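Local structure of phycoerythrin alpha-2 chain, chloroplastic (Rhodomonas sp. CS24, 1XG0) at residues T60-A63 with K64-K67; G32-D35 with D36-M39. The protein harvests light for photosynthesis as the alpha-2 chain of cryptophyte phycoerythrin, carrying a covalently bound 15,16-dihydrobiliverdin. All coordinates share one frame; numbering follows the deposited sequence. Where two conformers were deposited one is given.

Contact 1 of 2, residues T60-A63 with K64-K67. With DBV (15,16-dihydrobiliverdin), chain F.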
ATOM      1  N   THR B  60      -3.412   4.099  10.116  1.00  7.36           N
ATOM      2  CA  THR B  60      -4.160   2.876   9.741  1.00  7.54           C
ATOM      3  C   THR B  60      -4.351   1.960  10.926  1.00  6.89           C
ATOM      4  O   THR B  60      -5.445   1.415  11.153  1.00  7.27           O
ATOM      5  CB  THR B  60      -3.344   2.140   8.582  1.00  8.26           C
ATOM      6  OG1 THR B  60      -3.374   2.969   7.440  1.00 11.43           O
ATOM      7  CG2 THR B  60      -4.002   0.820   8.275  1.00 10.57           C
ATOM      8  N   SER B  61      -3.264   1.742  11.655  1.00  6.29           N
ATOM      9  CA  SER B  61      -3.297   0.818  12.765  1.00  6.71           C
ATOM     10  C   SER B  61      -4.263   1.289  13.871  1.00  5.83           C
ATOM     11  O   SER B  61      -5.016   0.500  14.419  1.00  6.99           O
ATOM     12  CB  SER B  61      -1.888   0.593  13.327  1.00  6.85           C
ATOM     13  OG  SER B  61      -0.986   0.112  12.298  1.00 13.14           O
ATOM     14  N   LEU B  62      -4.182   2.570  14.199  1.00  5.48           N
ATOM     15  CA  LEU B  62      -5.100   3.145  15.202  1.00  6.25           C
ATOM     16  C   LEU B  62      -6.542   3.009  14.765  1.00  6.15           C
ATOM     17  O   LEU B  62      -7.440   2.725  15.580  1.00  7.21           O
ATOM     18  CB  LEU B  62      -4.771   4.596  15.492  1.00  6.45           C
ATOM     19  CG  LEU B  62      -3.508   4.815  16.323  1.00  6.75           C
ATOM     20  CD1 LEU B  62      -3.031   6.261  16.237  1.00  7.76           C
ATOM     21  CD2 LEU B  62      -3.739   4.420  17.776  1.00  8.34           C
ATOM     22  N   ALA B  63      -6.824   3.215  13.484  1.00  6.05           N
ATOM     23  CA  ALA B  63      -8.201   3.129  12.997  1.00  6.81           C
ATOM     24  C   ALA B  63      -8.719   1.716  12.904  1.00  5.86           C
ATOM     25  O   ALA B  63      -9.941   1.483  13.029  1.00  6.54           O
ATOM     26  CB  ALA B  63      -8.249   3.816  11.723  1.00 10.97           C
ATOM     27  N   LYS B  64      -7.843   0.731  12.676  1.00  6.01           N
ATOM     28  CA  LYS B  64      -8.272  -0.652  12.546  0.50  6.05           C
ATOM     29  C   LYS B  64      -8.325  -1.392  13.887  1.00  6.62           C
ATOM     30  O   LYS B  64      -9.059  -2.375  14.036  1.00  9.05           O
ATOM     31  CB  LYS B  64      -7.398  -1.445  11.567  0.50  5.98           C
ATOM     32  CG  LYS B  64      -7.633  -1.051  10.115  0.50  5.62           C
ATOM     33  CD  LYS B  64      -6.708  -1.829   9.164  0.50  5.79           C
ATOM     34  CE  LYS B  64      -6.864  -1.413   7.694  0.50  7.10           C
ATOM     35  NZ  LYS B  64      -8.258  -1.615   7.197  0.50  7.60           N
ATOM     36  N   MET B  65      -7.516  -0.987  14.866  1.00  7.05           N
ATOM     37  CA  MET B  65      -7.586  -1.638  16.166  1.00  7.37           C
ATOM     38  C   MET B  65      -8.855  -1.220  16.916  1.00  6.85           C
ATOM     39  O   MET B  65      -9.494  -0.203  16.631  1.00  7.82           O
ATOM     40  CB  MET B  65      -6.340  -1.329  16.972  1.00  7.98           C
ATOM     41  CG  MET B  65      -6.292   0.088  17.494  1.00  7.74           C
ATOM     42  SD  MET B  65      -4.864   0.517  18.536  1.00  8.41           S
ATOM     43  CE  MET B  65      -3.588  -0.043  17.537  1.00  8.27           C
ATOM     44  N   THR B  66      -9.184  -2.061  17.904  1.00  6.77           N
ATOM     45  CA  THR B  66     -10.358  -1.854  18.763  1.00  6.86           C
ATOM     46  C   THR B  66      -9.970  -1.935  20.236  1.00  5.87           C
ATOM     47  O   THR B  66     -10.128  -0.973  20.992  1.00  6.31           O
ATOM     48  CB  THR B  66     -11.406  -2.882  18.391  1.00 10.37           C
ATOM     49  OG1 THR B  66     -10.768  -4.170  18.306  1.00 12.81           O
ATOM     50  CG2 THR B  66     -12.008  -2.574  17.039  1.00 15.03           C
ATOM     51  N   LYS B  67      -9.411  -3.080  20.644  1.00  6.28           N
ATOM     52  CA  LYS B  67      -8.941  -3.282  22.035  1.00  6.47           C
ATOM     53  C   LYS B  67      -7.820  -4.320  22.092  1.00  6.64           C
ATOM     54  O   LYS B  67      -7.234  -4.444  23.164  1.00  9.32           O
ATOM     55  CB  LYS B  67     -10.107  -3.588  22.987  1.00  6.61           C
ATOM     56  CG  LYS B  67     -10.643  -4.944  22.789  1.00  8.87           C
ATOM     57  CD  LYS B  67     -11.963  -5.155  23.570  1.00  8.32           C
ATOM     58  CE  LYS B  67     -12.460  -6.537  23.606  1.00 11.20           C
ATOM     59  NZ  LYS B  67     -13.916  -6.539  24.054  1.00 12.53           N
ATOM     60  OXT LYS B  67      -7.576  -4.986  21.065  1.00  7.53           O
TER
HETATM   61  NA  DBV F 219      -2.990   1.324  23.256  1.00  5.89           N
HETATM   62  C1A DBV F 219      -2.817   0.120  23.894  1.00  6.25           C
HETATM   63  C2A DBV F 219      -4.104  -0.599  23.847  1.00  5.90           C
HETATM   64  C3A DBV F 219      -5.008   0.219  23.216  1.00  5.00           C
HETATM   65  C4A DBV F 219      -4.305   1.446  22.800  1.00  5.37           C
HETATM   66  CMA DBV F 219      -4.257  -1.941  24.435  1.00  7.26           C
HETATM   67  CBA DBV F 219      -6.876  -0.135  21.495  1.00  5.96           C
HETATM   68  OA  DBV F 219      -1.765  -0.267  24.421  1.00  6.88           O
HETATM   69  CHA DBV F 219      -4.797   2.523  22.126  1.00  5.11           C
HETATM   70  CAA DBV F 219      -6.473  -0.039  22.987  1.00  5.70           C
HETATM   71  NB  DBV F 219      -4.703   4.901  21.660  1.00  5.44           N
HETATM   72  C1B DBV F 219      -4.062   3.679  21.704  1.00  5.01           C
HETATM   73  C2B DBV F 219      -2.716   3.849  21.295  1.00  5.31           C
HETATM   74  C3B DBV F 219      -2.550   5.202  21.063  1.00  5.58           C
HETATM   75  C4B DBV F 219      -3.782   5.899  21.270  1.00  5.34           C
HETATM   76  CHB DBV F 219      -4.026   7.239  21.075  1.00  5.45           C
HETATM   77  CMB DBV F 219      -1.735   2.787  20.926  1.00  5.69           C
HETATM   78  CAB DBV F 219      -1.275   5.889  20.639  1.00  5.98           C
HETATM   79  CBB DBV F 219      -0.271   6.057  21.835  1.00  5.87           C
HETATM   80  CGB DBV F 219      -0.996   6.785  22.949  1.00  6.20           C
HETATM   81  O1B DBV F 219      -1.291   7.992  22.807  1.00  7.06           O
HETATM   82  O2B DBV F 219      -1.313   6.128  24.013  1.00  6.70           O
HETATM   83  CHC DBV F 219      -8.820   8.374  20.955  1.00  5.70           C
HETATM   84  NC  DBV F 219      -6.483   7.549  21.143  1.00  5.47           N
HETATM   85  C1C DBV F 219      -5.175   7.990  21.012  1.00  5.52           C
HETATM   86  C2C DBV F 219      -5.248   9.378  20.672  1.00  6.04           C
HETATM   87  C3C DBV F 219      -6.580   9.719  20.579  1.00  5.80           C
HETATM   88  C4C DBV F 219      -7.343   8.574  20.871  1.00  5.91           C
HETATM   89  CMC DBV F 219      -7.139  11.068  20.192  1.00  6.64           C
HETATM   90  CAC DBV F 219      -4.038  10.270  20.479  1.00  6.29           C
HETATM   91  CBC DBV F 219      -3.339  10.083  19.129  1.00  6.38           C
HETATM   92  CGC DBV F 219      -3.967  10.737  17.949  1.00  6.71           C
HETATM   93  O1C DBV F 219      -4.505  11.853  18.087  1.00  7.57           O
HETATM   94  O2C DBV F 219      -3.912  10.101  16.841  1.00  8.41           O
HETATM   95  ND  DBV F 219      -9.172   9.494  23.164  1.00  5.97           N
HETATM   96  C1D DBV F 219      -9.342   8.247  22.402  1.00  5.75           C
HETATM   97  C2D DBV F 219     -10.806   8.015  22.473  1.00  5.90           C
HETATM   98  C3D DBV F 219     -11.402   8.969  23.197  1.00  6.07           C
HETATM   99  C4D DBV F 219     -10.359   9.956  23.622  1.00  6.20           C
HETATM  100  CMD DBV F 219     -11.412   6.791  21.855  1.00  5.89           C
HETATM  101  CAD DBV F 219     -12.845   9.069  23.520  1.00  7.03           C
HETATM  102  CBD DBV F 219     -13.400   9.897  24.402  1.00  7.87           C
HETATM  103  OD  DBV F 219     -10.495  10.941  24.352  1.00  6.93           O
HETATM  104  O   HOH W   1     -11.260   1.606  15.453  1.00 10.50           O
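Met65 doubles back on the helix it has just left and folds its side chain against the carbonyl of Ser61. Its CG takes the crowded position between the backbone N and the carbonyl carbon (chi1 73°), and the bend at SD brings CE back as well, which leaves Ser61 O with Met65 CG at 3.4 Å and Met65 CE at 3.5 Å. Met65 N also donates to Ser61 O at 2.9 Å, a fairly straight helical bond. A second, weak donor to that oxygen is Lys64 N. The sulfur faces the other way, toward the 15,16-dihydrobiliverdin of chain F, where Met65 SD lies 3.6 Å from CBA of the pigment. Leu62 works beside it: its CD2 meets Met65 SD at 4.1 Å and sits 3.6 Å from C3B of the same chromophore. Together the two form part of one wall of the pigment's pocket.

Thr60 and Lys64 pack separately, side by side: in one of two conformers the lysine chain, extended as far as CE and bent only at its last torsion, has Lys64 CE 3.7 Å from Thr60 CG2. The threonine methyl can face the lysine because it stands anti to the backbone N, leaving OG1 to bond back to Gly56 O. Lys64 NZ reaches polar side chains of a neighbouring chain, and the lysine also touches a phycoerythrobilin. At the end of the helix Ala63 O is bonded by a polar side chain of a neighbouring chain, and one water can donate to Ala63 O and Met65 O, each at 2.8 Å, though it has more acceptors in reach than protons and need not make both bonds at once.

All this closes helix 51-64, Met65 being the first residue to leave helical angles; three neighbouring chains pack around this last turn.

Contact 2 of 2, residues G32-D35 with D36-M39. With DBV (15,16-dihydrobiliverdin), chain G.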
ATOM      1  N   GLY B  32      16.384 -14.468 -29.854  1.00 10.27           N
ATOM      2  CA  GLY B  32      15.635 -14.559 -31.081  1.00 11.86           C
ATOM      3  C   GLY B  32      14.194 -14.924 -30.809  1.00 11.88           C
ATOM      4  O   GLY B  32      13.617 -15.690 -31.570  1.00 15.00           O
ATOM      5  N   GLY B  33      13.565 -14.405 -29.775  1.00 10.50           N
ATOM      6  CA  GLY B  33      12.181 -14.666 -29.431  1.00 11.43           C
ATOM      7  C   GLY B  33      11.730 -13.764 -28.297  1.00  9.98           C
ATOM      8  O   GLY B  33      12.384 -12.738 -28.011  1.00  9.27           O
ATOM      9  N   LYS B  34      10.652 -14.165 -27.608  1.00  9.42           N
ATOM     10  CA  LYS B  34      10.022 -13.282 -26.641  0.50  9.58           C
ATOM     11  C   LYS B  34      10.917 -12.955 -25.448  1.00  6.68           C
ATOM     12  O   LYS B  34      10.711 -11.927 -24.797  1.00  6.25           O
ATOM     13  CB  LYS B  34       8.693 -13.897 -26.190  0.50 11.31           C
ATOM     14  CG  LYS B  34       7.596 -13.850 -27.264  0.50 17.63           C
ATOM     15  CD  LYS B  34       6.760 -12.581 -27.140  0.50 22.34           C
ATOM     16  CE  LYS B  34       5.413 -12.762 -27.735  0.50 22.20           C
ATOM     17  NZ  LYS B  34       5.521 -12.621 -29.212  0.50 26.06           N
ATOM     18  N   ASP B  35      11.939 -13.771 -25.183  1.00  6.91           N
ATOM     19  CA  ASP B  35      12.876 -13.447 -24.110  1.00  6.60           C
ATOM     20  C   ASP B  35      13.611 -12.129 -24.382  1.00  5.29           C
ATOM     21  O   ASP B  35      14.154 -11.536 -23.450  1.00  5.91           O
ATOM     22  CB  ASP B  35      13.841 -14.585 -23.844  1.00  6.57           C
ATOM     23  CG  ASP B  35      13.169 -15.800 -23.260  1.00  7.48           C
ATOM     24  OD1 ASP B  35      12.271 -15.655 -22.419  1.00 10.31           O
ATOM     25  OD2 ASP B  35      13.589 -16.917 -23.615  1.00  8.87           O
ATOM     26  N   ASP B  36      13.682 -11.684 -25.641  1.00  5.41           N
ATOM     27  CA  ASP B  36      14.296 -10.393 -25.943  1.00  5.69           C
ATOM     28  C   ASP B  36      13.449  -9.197 -25.525  1.00  5.77           C
ATOM     29  O   ASP B  36      13.915  -8.068 -25.579  1.00  7.51           O
ATOM     30  CB  ASP B  36      14.625 -10.335 -27.451  1.00  5.88           C
ATOM     31  CG  ASP B  36      15.658 -11.371 -27.834  1.00  6.02           C
ATOM     32  OD1 ASP B  36      16.548 -11.670 -27.007  1.00  6.68           O
ATOM     33  OD2 ASP B  36      15.590 -11.882 -28.980  1.00  8.03           O
ATOM     34  N   GLU B  37      12.213  -9.445 -25.106  1.00  5.59           N
ATOM     35  CA  GLU B  37      11.281  -8.403 -24.653  1.00  5.15           C
ATOM     36  C   GLU B  37      11.025  -8.493 -23.123  1.00  5.07           C
ATOM     37  O   GLU B  37      10.127  -7.826 -22.619  1.00  5.53           O
ATOM     38  CB  GLU B  37       9.971  -8.478 -25.388  1.00  6.28           C
ATOM     39  CG  GLU B  37      10.082  -8.318 -26.900  1.00  9.07           C
ATOM     40  CD  GLU B  37       8.620  -8.336 -27.484  1.00 10.80           C
ATOM     41  OE1 GLU B  37       8.010  -7.323 -27.417  1.00 11.89           O
ATOM     42  OE2 GLU B  37       8.128  -9.403 -27.903  1.00 17.00           O
ATOM     43  N   MET B  38      11.821  -9.303 -22.436  1.00  5.06           N
ATOM     44  CA  MET B  38      11.645  -9.551 -21.009  1.00  5.08           C
ATOM     45  C   MET B  38      13.017  -9.542 -20.336  1.00  5.29           C
ATOM     46  O   MET B  38      14.023  -9.836 -20.950  1.00  5.30           O
ATOM     47  CB  MET B  38      10.934 -10.908 -20.773  1.00  5.40           C
ATOM     48  CG  MET B  38       9.629 -11.034 -21.494  1.00  5.18           C
ATOM     49  SD  MET B  38       8.658 -12.507 -21.063  1.00  5.54           S
ATOM     50  CE  MET B  38       9.712 -13.760 -21.761  1.00  5.81           C
ATOM     51  N   MET B  39      13.029  -9.206 -19.041  1.00  5.80           N
ATOM     52  CA  MET B  39      14.250  -9.028 -18.353  0.50  5.95           C
ATOM     53  C   MET B  39      13.982  -9.234 -16.812  1.00  6.54           C
ATOM     54  O   MET B  39      12.963  -8.766 -16.324  1.00  7.49           O
ATOM     55  CB  MET B  39      14.779  -7.596 -18.736  0.50  5.37           C
ATOM     56  CG  MET B  39      16.316  -7.489 -18.570  0.50  5.16           C
ATOM     57  SD  MET B  39      16.830  -5.765 -18.440  0.50  5.67           S
ATOM     58  CE  MET B  39      16.291  -5.393 -16.764  0.50  8.05           C
TER
HETATM   59  NA  DBV G 219       6.822   2.750 -21.930  1.00  6.77           N
HETATM   60  C1A DBV G 219       5.789   3.019 -22.760  1.00  7.16           C
HETATM   61  C2A DBV G 219       5.162   1.768 -23.200  1.00  7.40           C
HETATM   62  C3A DBV G 219       5.890   0.750 -22.637  1.00  6.75           C
HETATM   63  C4A DBV G 219       6.935   1.362 -21.809  1.00  6.11           C
HETATM   64  CMA DBV G 219       3.976   1.720 -24.054  1.00  8.93           C
HETATM   65  CBA DBV G 219       5.312  -1.492 -21.596  1.00  7.22           C
HETATM   66  OA  DBV G 219       5.426   4.171 -23.081  1.00  8.95           O
HETATM   67  CHA DBV G 219       7.869   0.726 -21.048  1.00  5.77           C
HETATM   68  CAA DBV G 219       5.692  -0.730 -22.851  1.00  7.02           C
HETATM   69  NB  DBV G 219      10.058   0.771 -19.955  1.00  5.67           N
HETATM   70  C1B DBV G 219       8.836   1.370 -20.189  1.00  6.06           C
HETATM   71  C2B DBV G 219       8.766   2.568 -19.415  1.00  5.79           C
HETATM   72  C3B DBV G 219      10.006   2.729 -18.820  1.00  5.87           C
HETATM   73  C4B DBV G 219      10.839   1.595 -19.148  1.00  5.40           C
HETATM   74  CHB DBV G 219      12.084   1.329 -18.616  1.00  5.84           C
HETATM   75  CMB DBV G 219       7.571   3.415 -19.122  1.00  6.65           C
HETATM   76  CAB DBV G 219      10.437   3.884 -17.975  1.00  5.96           C
HETATM   77  CBB DBV G 219      10.834   5.122 -18.821  1.00  6.10           C
HETATM   78  CGB DBV G 219      11.896   4.758 -19.829  1.00  6.13           C
HETATM   79  O1B DBV G 219      13.057   4.539 -19.430  1.00  6.79           O
HETATM   80  O2B DBV G 219      11.532   4.636 -21.061  1.00  6.75           O
HETATM   81  CHC DBV G 219      13.472  -3.365 -19.224  1.00  5.35           C
HETATM   82  NC  DBV G 219      12.580  -1.070 -19.126  1.00  5.41           N
HETATM   83  C1C DBV G 219      12.873   0.178 -18.555  1.00  5.73           C
HETATM   84  C2C DBV G 219      14.112   0.031 -17.839  1.00  5.97           C
HETATM   85  C3C DBV G 219      14.497  -1.300 -17.961  1.00  5.39           C
HETATM   86  C4C DBV G 219      13.558  -1.938 -18.768  1.00  5.45           C
HETATM   87  CMC DBV G 219      15.693  -1.965 -17.326  1.00  6.14           C
HETATM   88  CAC DBV G 219      14.773   1.124 -17.076  1.00  6.59           C
HETATM   89  CBC DBV G 219      14.144   1.457 -15.723  1.00  8.19           C
HETATM   90  CGC DBV G 219      14.363   0.582 -14.536  1.00  9.50           C
HETATM   91  O1C DBV G 219      15.442  -0.055 -14.485  1.00 10.19           O
HETATM   92  O2C DBV G 219      13.489   0.496 -13.614  1.00 10.86           O
HETATM   93  ND  DBV G 219      15.166  -3.253 -21.039  1.00  5.13           N
HETATM   94  C1D DBV G 219      13.772  -3.524 -20.737  1.00  5.45           C
HETATM   95  C2D DBV G 219      13.619  -4.938 -21.191  1.00  5.81           C
HETATM   96  C3D DBV G 219      14.746  -5.419 -21.696  1.00  5.42           C
HETATM   97  C4D DBV G 219      15.762  -4.319 -21.607  1.00  5.50           C
HETATM   98  CMD DBV G 219      12.291  -5.638 -21.067  1.00  6.91           C
HETATM   99  CAD DBV G 219      14.973  -6.765 -22.220  1.00  6.41           C
HETATM  100  CBD DBV G 219      16.068  -7.205 -22.791  1.00  6.96           C
HETATM  101  OD  DBV G 219      16.951  -4.344 -22.002  1.00  6.14           O
HETATM  102  O   HOH W   2       5.580  -9.685 -28.591  1.00 29.71           O
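A short 3-10 turn leads into strand 38-46 here, with Asp36 N bonded to Gly33 O and Glu37 N to Lys34 O, both at 2.9 Å. In each the donor sits above the carbonyl plane, as far as 54° out for Glu37. The Asp36 carboxylate ties down the preceding loop: OD2 takes Gly32 N at 2.8 Å on its syn side and, more weakly, Gly33 N at 3.3 Å, while OD1 accepts Ala31 N. A leucine at Asp36 would probably leave these three amides without their acceptor and the glycine loop freer to move. Asp35 and Met38 cross obliquely, Met38 CE lying 3.3 Å from Asp35 OD1, which also holds a salt bridge to a basic side chain of a neighbouring chain. In one of its conformers Lys34 runs alongside Glu37; Lys34 NZ is 4.3 Å from Glu37 OE2, and a water joins them. Glu37 OE1 binds Gly18 N. Past the turn, in one of its two conformers, Met39 lays SD 3.6 Å from C4D of the 15,16-dihydrobiliverdin of chain G. Backbone bonds thus make the turn, while the Asp36 carboxylate gathers the amides of the preceding loop, and its negative charge is likely to be eased by them.

How the contacts relate
Both contacts are local turns at the ends of regular elements: contact 1 closes helix 51-64, contact 2 opens strand 38-46, the element just before that helix. Their centres lie about 46 Å apart, on opposite sides of the chain's centre, and they do not touch. Contact 1 is mostly buried between neighbouring chains, and its side-chain contacts are largely apolar. Contact 2 is largely at the surface, where carboxylates bind backbone amides and a water bridges opposite charges. Each borders a 15,16-dihydrobiliverdin, but not the same one: Leu62 and Met65 to Lys67 border a pigment that is hydrogen-bonded to another chain, residues 36-39 one held by Arg21 and Lys41 of this chain.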